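Local structure of signal recognition 54 kDa protein (Pyrococcus furiosus, 3DM5) at residues Y129-W139 against V183-H194. The protein is an SRP54-type protein of the signal recognition particle, with a helical bundle domain, a P-loop GTPase domain and a signal peptide binding domain. Residues are numbered along the deposited sequence; the frame is centred on the assembly and turned at random.
Sequences YKVGVVCSDTW and VDIIIVDTAGRH
Gly132 and Val134 hydrogen-bond through their backbones to Ile185, Ile187 and Asp189 across two neighbouring parallel strands, 131-135 and 185-189, inside the P-loop GTPase domain. The backbone ladder runs from Ile185 N on Lys130 O to Asp189 N on Val134 O, the latter 2.9 Å long and almost straight at 179°. Val133 and Cys135 bond onward to strand 157-159, and Asp184 and Ile186 to Thr101, so both strands lie inside the sheet.

At the N-terminal end of the pair, Asp184 OD1 takes Lys130 N on its anti side at 3.0 Å, while the Asp184 CB lies at the edge of the Tyr129 ring. Ile185 CD1 sits over a face of that ring, 4.0 Å from its centroid.

Asp189 O receives both Ser136 N and, from above the carbonyl plane, Ser136 OG.

At the C-terminal end lies Trp139. Its CB rests on Ala191 CB at 3.7 Å; with CG swung away from the backbone N (chi1 -151°), the indole spreads along 192-194. CG, CD1, CD2 and CE3 lie beneath Gly192 O, NE1 between Gly192 O and Arg193 CA, and CE2 beneath Arg193 CA, which is 3.7 Å from the six-membered centroid. CZ3 is nearest Arg193 C, and at the far rim CZ2 and CH2 meet His194 ND1, the two rings inclined at 70°.

Asp137 OD2 and Asp189 OD2 stand 4.2 Å apart, the Asp137 side chain about 5 Å from GDP. Lys113 NZ of the probable P-loop forms long, weak ion pairs with Asp137 OD2 and Asp189 OD1, consistent with partial compensation of two neighbouring acidic groups.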
ATOM      1  N   TYR A 129      14.268  37.747 -20.284  1.00 55.46           N
ATOM      2  CA  TYR A 129      14.513  38.826 -19.346  1.00 50.59           C
ATOM      3  C   TYR A 129      15.953  38.827 -18.884  1.00 53.51           C
ATOM      4  O   TYR A 129      16.611  37.781 -18.845  1.00 53.15           O
ATOM      5  CB  TYR A 129      13.582  38.715 -18.146  1.00 48.14           C
ATOM      6  CG  TYR A 129      12.193  39.205 -18.427  1.00 53.65           C
ATOM      7  CD1 TYR A 129      11.923  40.565 -18.500  1.00 53.86           C
ATOM      8  CD2 TYR A 129      11.145  38.314 -18.614  1.00 51.22           C
ATOM      9  CE1 TYR A 129      10.646  41.027 -18.758  1.00 55.30           C
ATOM     10  CE2 TYR A 129       9.855  38.762 -18.871  1.00 46.72           C
ATOM     11  CZ  TYR A 129       9.617  40.121 -18.946  1.00 56.39           C
ATOM     12  OH  TYR A 129       8.347  40.589 -19.199  1.00 59.98           O
ATOM     13  N   LYS A 130      16.455  40.009 -18.551  1.00 49.68           N
ATOM     14  CA  LYS A 130      17.711  40.083 -17.819  1.00 49.55           C
ATOM     15  C   LYS A 130      17.346  39.995 -16.359  1.00 50.77           C
ATOM     16  O   LYS A 130      16.488  40.746 -15.882  1.00 49.31           O
ATOM     17  CB  LYS A 130      18.459  41.387 -18.075  1.00 51.40           C
ATOM     18  CG  LYS A 130      19.326  41.370 -19.318  1.00 74.84           C
ATOM     19  CD  LYS A 130      20.549  42.254 -19.130  1.00 73.85           C
ATOM     20  CE  LYS A 130      21.320  41.797 -17.912  1.00 71.42           C
ATOM     21  NZ  LYS A 130      22.511  42.645 -17.668  1.00 91.23           N
ATOM     22  N   VAL A 131      17.986  39.078 -15.644  1.00 45.26           N
ATOM     23  CA  VAL A 131      17.667  38.888 -14.240  1.00 39.94           C
ATOM     24  C   VAL A 131      18.913  39.042 -13.405  1.00 39.20           C
ATOM     25  O   VAL A 131      19.988  38.577 -13.787  1.00 46.66           O
ATOM     26  CB  VAL A 131      17.064  37.490 -13.975  1.00 44.34           C
ATOM     27  CG1 VAL A 131      16.767  37.309 -12.495  1.00 37.44           C
ATOM     28  CG2 VAL A 131      15.820  37.295 -14.795  1.00 39.07           C
ATOM     29  N   GLY A 132      18.754  39.692 -12.259  1.00 39.70           N
ATOM     30  CA  GLY A 132      19.759  39.668 -11.222  1.00 42.29           C
ATOM     31  C   GLY A 132      19.146  39.165  -9.929  1.00 45.56           C
ATOM     32  O   GLY A 132      18.006  39.495  -9.606  1.00 48.54           O
ATOM     33  N   VAL A 133      19.880  38.348  -9.189  1.00 42.30           N
ATOM     34  CA  VAL A 133      19.425  37.969  -7.872  1.00 41.54           C
ATOM     35  C   VAL A 133      20.355  38.591  -6.868  1.00 38.77           C
ATOM     36  O   VAL A 133      21.557  38.727  -7.103  1.00 43.61           O
ATOM     37  CB  VAL A 133      19.293  36.403  -7.647  1.00 46.02           C
ATOM     38  CG1 VAL A 133      19.157  35.655  -8.968  1.00 31.50           C
ATOM     39  CG2 VAL A 133      20.453  35.856  -6.821  1.00 36.07           C
ATOM     40  N   VAL A 134      19.773  38.975  -5.747  1.00 42.65           N
ATOM     41  CA  VAL A 134      20.492  39.593  -4.657  1.00 43.66           C
ATOM     42  C   VAL A 134      20.318  38.673  -3.482  1.00 41.76           C
ATOM     43  O   VAL A 134      19.195  38.429  -3.053  1.00 43.45           O
ATOM     44  CB  VAL A 134      19.859  40.948  -4.277  1.00 44.14           C
ATOM     45  CG1 VAL A 134      20.445  41.484  -2.949  1.00 42.63           C
ATOM     46  CG2 VAL A 134      20.038  41.934  -5.400  1.00 39.26           C
ATOM     47  N   CYS A 135      21.419  38.167  -2.953  1.00 38.84           N
ATOM     48  CA  CYS A 135      21.351  37.282  -1.804  1.00 48.33           C
ATOM     49  C   CYS A 135      21.615  38.046  -0.504  1.00 47.50           C
ATOM     50  O   CYS A 135      22.766  38.304  -0.155  1.00 39.99           O
ATOM     51  CB  CYS A 135      22.351  36.147  -1.965  1.00 37.12           C
ATOM     52  SG  CYS A 135      22.584  35.143  -0.498  1.00 50.04           S
ATOM     53  N   SER A 136      20.550  38.410   0.207  1.00 46.22           N
ATOM     54  CA  SER A 136      20.716  39.104   1.474  1.00 56.00           C
ATOM     55  C   SER A 136      20.459  38.170   2.651  1.00 53.71           C
ATOM     56  O   SER A 136      20.055  38.605   3.724  1.00 57.53           O
ATOM     57  CB  SER A 136      19.825  40.352   1.542  1.00 42.54           C
ATOM     58  OG  SER A 136      18.448  40.025   1.501  1.00 51.23           O
ATOM     59  N   ASP A 137      20.695  36.879   2.429  1.00 57.13           N
ATOM     60  CA  ASP A 137      20.475  35.839   3.439  1.00 61.13           C
ATOM     61  C   ASP A 137      21.678  35.748   4.359  1.00 62.58           C
ATOM     62  O   ASP A 137      22.620  34.997   4.096  1.00 59.49           O
ATOM     63  CB  ASP A 137      20.217  34.476   2.775  1.00 63.58           C
ATOM     64  CG  ASP A 137      19.676  33.419   3.751  1.00 67.79           C
ATOM     65  OD1 ASP A 137      19.649  33.676   4.967  1.00 61.37           O
ATOM     66  OD2 ASP A 137      19.273  32.321   3.290  1.00 73.90           O
ATOM     67  N   THR A 138      21.627  36.525   5.437  1.00 63.78           N
ATOM     68  CA  THR A 138      22.703  36.588   6.417  1.00 64.77           C
ATOM     69  C   THR A 138      22.551  35.472   7.450  1.00 60.88           C
ATOM     70  O   THR A 138      23.444  35.246   8.258  1.00 62.54           O
ATOM     71  CB  THR A 138      22.724  37.966   7.136  1.00 67.49           C
ATOM     72  OG1 THR A 138      21.449  38.218   7.737  1.00 63.81           O
ATOM     73  CG2 THR A 138      23.026  39.081   6.152  1.00 57.64           C
ATOM     74  N   TRP A 139      21.409  34.785   7.403  1.00 62.87           N
ATOM     75  CA  TRP A 139      21.053  33.707   8.341  1.00 74.31           C
ATOM     76  C   TRP A 139      21.725  32.351   8.022  1.00 76.66           C
ATOM     77  O   TRP A 139      21.954  31.534   8.912  1.00 76.89           O
ATOM     78  CB  TRP A 139      19.529  33.546   8.371  1.00 75.12           C
ATOM     79  CG  TRP A 139      18.971  33.049   9.667  1.00 82.79           C
ATOM     80  CD1 TRP A 139      18.772  33.774  10.813  1.00 79.65           C
ATOM     81  CD2 TRP A 139      18.502  31.722   9.944  1.00 86.29           C
ATOM     82  NE1 TRP A 139      18.220  32.972  11.787  1.00 80.91           N
ATOM     83  CE2 TRP A 139      18.049  31.709  11.281  1.00 86.58           C
ATOM     84  CE3 TRP A 139      18.426  30.542   9.190  1.00 78.88           C
ATOM     85  CZ2 TRP A 139      17.532  30.557  11.885  1.00 85.45           C
ATOM     86  CZ3 TRP A 139      17.910  29.401   9.789  1.00 82.03           C
ATOM     87  CH2 TRP A 139      17.471  29.416  11.126  1.00 83.57           C
ATOM     88  N   VAL A 183      19.362  45.342 -15.298  1.00 48.64           N
ATOM     89  CA  VAL A 183      18.434  44.223 -15.304  1.00 55.07           C
ATOM     90  C   VAL A 183      16.969  44.633 -15.405  1.00 53.66           C
ATOM     91  O   VAL A 183      16.578  45.718 -14.989  1.00 58.54           O
ATOM     92  CB  VAL A 183      18.631  43.320 -14.070  1.00 53.48           C
ATOM     93  CG1 VAL A 183      20.023  42.710 -14.073  1.00 43.14           C
ATOM     94  CG2 VAL A 183      18.382  44.099 -12.801  1.00 43.00           C
ATOM     95  N   ASP A 184      16.170  43.741 -15.981  1.00 58.71           N
ATOM     96  CA  ASP A 184      14.723  43.882 -16.017  1.00 53.15           C
ATOM     97  C   ASP A 184      14.118  43.405 -14.695  1.00 52.64           C
ATOM     98  O   ASP A 184      13.185  44.003 -14.172  1.00 53.00           O
ATOM     99  CB  ASP A 184      14.147  43.020 -17.141  1.00 58.29           C
ATOM    100  CG  ASP A 184      14.618  43.445 -18.521  1.00 65.53           C
ATOM    101  OD1 ASP A 184      15.105  42.569 -19.284  1.00 60.17           O
ATOM    102  OD2 ASP A 184      14.479  44.644 -18.847  1.00 64.34           O
ATOM    103  N   ILE A 185      14.640  42.304 -14.169  1.00 48.24           N
ATOM    104  CA  ILE A 185      14.042  41.690 -12.988  1.00 47.47           C
ATOM    105  C   ILE A 185      15.088  41.451 -11.914  1.00 42.94           C
ATOM    106  O   ILE A 185      16.163  40.922 -12.190  1.00 42.24           O
ATOM    107  CB  ILE A 185      13.263  40.371 -13.329  1.00 46.52           C
ATOM    108  CG1 ILE A 185      12.124  40.679 -14.307  1.00 44.58           C
ATOM    109  CG2 ILE A 185      12.701  39.718 -12.062  1.00 36.81           C
ATOM    110  CD1 ILE A 185      11.292  39.509 -14.703  1.00 44.38           C
ATOM    111  N   ILE A 186      14.778  41.878 -10.695  1.00 41.35           N
ATOM    112  CA  ILE A 186      15.633  41.588  -9.560  1.00 48.31           C
ATOM    113  C   ILE A 186      14.884  40.738  -8.528  1.00 50.89           C
ATOM    114  O   ILE A 186      13.795  41.119  -8.076  1.00 40.05           O
ATOM    115  CB  ILE A 186      16.126  42.861  -8.866  1.00 43.77           C
ATOM    116  CG1 ILE A 186      16.719  43.830  -9.883  1.00 51.06           C
ATOM    117  CG2 ILE A 186      17.157  42.514  -7.811  1.00 39.66           C
ATOM    118  CD1 ILE A 186      17.122  45.167  -9.278  1.00 47.91           C
ATOM    119  N   ILE A 187      15.474  39.592  -8.171  1.00 39.23           N
ATOM    120  CA  ILE A 187      14.913  38.721  -7.150  1.00 41.25           C
ATOM    121  C   ILE A 187      15.784  38.772  -5.917  1.00 43.91           C
ATOM    122  O   ILE A 187      16.979  38.515  -5.992  1.00 41.04           O
ATOM    123  CB  ILE A 187      14.812  37.279  -7.631  1.00 39.81           C
ATOM    124  CG1 ILE A 187      13.801  37.205  -8.766  1.00 42.92           C
ATOM    125  CG2 ILE A 187      14.369  36.393  -6.481  1.00 37.02           C
ATOM    126  CD1 ILE A 187      14.170  36.276  -9.843  1.00 40.79           C
ATOM    127  N   VAL A 188      15.170  39.123  -4.791  1.00 41.31           N
ATOM    128  CA  VAL A 188      15.880  39.331  -3.537  1.00 40.35           C
ATOM    129  C   VAL A 188      15.565  38.224  -2.541  1.00 46.86           C
ATOM    130  O   VAL A 188      14.409  38.014  -2.162  1.00 42.68           O
ATOM    131  CB  VAL A 188      15.516  40.684  -2.883  1.00 41.56           C
ATOM    132  CG1 VAL A 188      16.518  41.004  -1.794  1.00 37.97           C
ATOM    133  CG2 VAL A 188      15.452  41.793  -3.937  1.00 35.75           C
ATOM    134  N   ASP A 189      16.618  37.527  -2.139  1.00 35.88           N
ATOM    135  CA  ASP A 189      16.564  36.358  -1.289  1.00 40.58           C
ATOM    136  C   ASP A 189      16.932  36.797   0.120  1.00 42.86           C
ATOM    137  O   ASP A 189      18.103  37.017   0.418  1.00 46.55           O
ATOM    138  CB  ASP A 189      17.585  35.316  -1.800  1.00 45.59           C
ATOM    139  CG  ASP A 189      17.698  34.093  -0.896  1.00 45.53           C
ATOM    140  OD1 ASP A 189      16.658  33.627  -0.396  1.00 52.04           O
ATOM    141  OD2 ASP A 189      18.818  33.596  -0.688  1.00 45.79           O
ATOM    142  N   THR A 190      15.931  36.937   0.978  1.00 43.19           N
ATOM    143  CA  THR A 190      16.148  37.432   2.323  1.00 47.68           C
ATOM    144  C   THR A 190      16.547  36.312   3.258  1.00 54.16           C
ATOM    145  O   THR A 190      16.583  35.151   2.867  1.00 58.49           O
ATOM    146  CB  THR A 190      14.904  38.100   2.866  1.00 48.26           C
ATOM    147  OG1 THR A 190      13.824  37.161   2.878  1.00 55.31           O
ATOM    148  CG2 THR A 190      14.532  39.257   1.984  1.00 50.26           C
ATOM    149  N   ALA A 191      16.865  36.674   4.494  1.00 57.35           N
ATOM    150  CA  ALA A 191      17.301  35.711   5.484  1.00 55.28           C
ATOM    151  C   ALA A 191      16.124  34.892   5.985  1.00 64.61           C
ATOM    152  O   ALA A 191      15.066  35.433   6.306  1.00 60.07           O
ATOM    153  CB  ALA A 191      17.959  36.434   6.638  1.00 64.26           C
ATOM    154  N   GLY A 192      16.303  33.581   6.048  1.00 65.89           N
ATOM    155  CA  GLY A 192      15.286  32.732   6.630  1.00 63.09           C
ATOM    156  C   GLY A 192      15.348  32.835   8.141  1.00 73.22           C
ATOM    157  O   GLY A 192      16.174  33.569   8.682  1.00 85.22           O
ATOM    158  N   ARG A 193      14.464  32.121   8.825  1.00 61.65           N
ATOM    159  CA  ARG A 193      14.568  31.944  10.262  1.00 64.86           C
ATOM    160  C   ARG A 193      14.047  30.548  10.530  1.00 66.79           C
ATOM    161  O   ARG A 193      13.647  29.858   9.591  1.00 66.51           O
ATOM    162  CB  ARG A 193      13.760  32.993  11.024  1.00 71.00           C
ATOM    163  CG  ARG A 193      13.996  34.431  10.554  1.00 75.25           C
ATOM    164  CD  ARG A 193      14.243  35.365  11.720  1.00 69.35           C
ATOM    165  NE  ARG A 193      13.570  34.890  12.924  1.00 79.19           N
ATOM    166  CZ  ARG A 193      14.062  35.019  14.151  1.00 85.01           C
ATOM    167  NH1 ARG A 193      15.239  35.614  14.331  1.00 81.42           N
ATOM    168  NH2 ARG A 193      13.385  34.547  15.197  1.00 61.69           N
ATOM    169  N   HIS A 194      14.063  30.109  11.784  1.00 67.58           N
ATOM    170  CA  HIS A 194      13.605  28.757  12.085  1.00 68.10           C
ATOM    171  C   HIS A 194      12.108  28.572  11.892  1.00 60.62           C
ATOM    172  O   HIS A 194      11.674  27.643  11.223  1.00 60.61           O
ATOM    173  CB  HIS A 194      14.037  28.307  13.476  1.00 65.71           C
ATOM    174  CG  HIS A 194      15.156  27.311  13.453  1.00 89.21           C
ATOM    175  ND1 HIS A 194      16.476  27.675  13.351  1.00 91.32           N
ATOM    176  CD2 HIS A 194      15.135  25.955  13.511  1.00 99.62           C
ATOM    177  CE1 HIS A 194      17.234  26.587  13.356  1.00106.34           C
ATOM    178  NE2 HIS A 194      16.441  25.535  13.452  1.00118.67           N
TER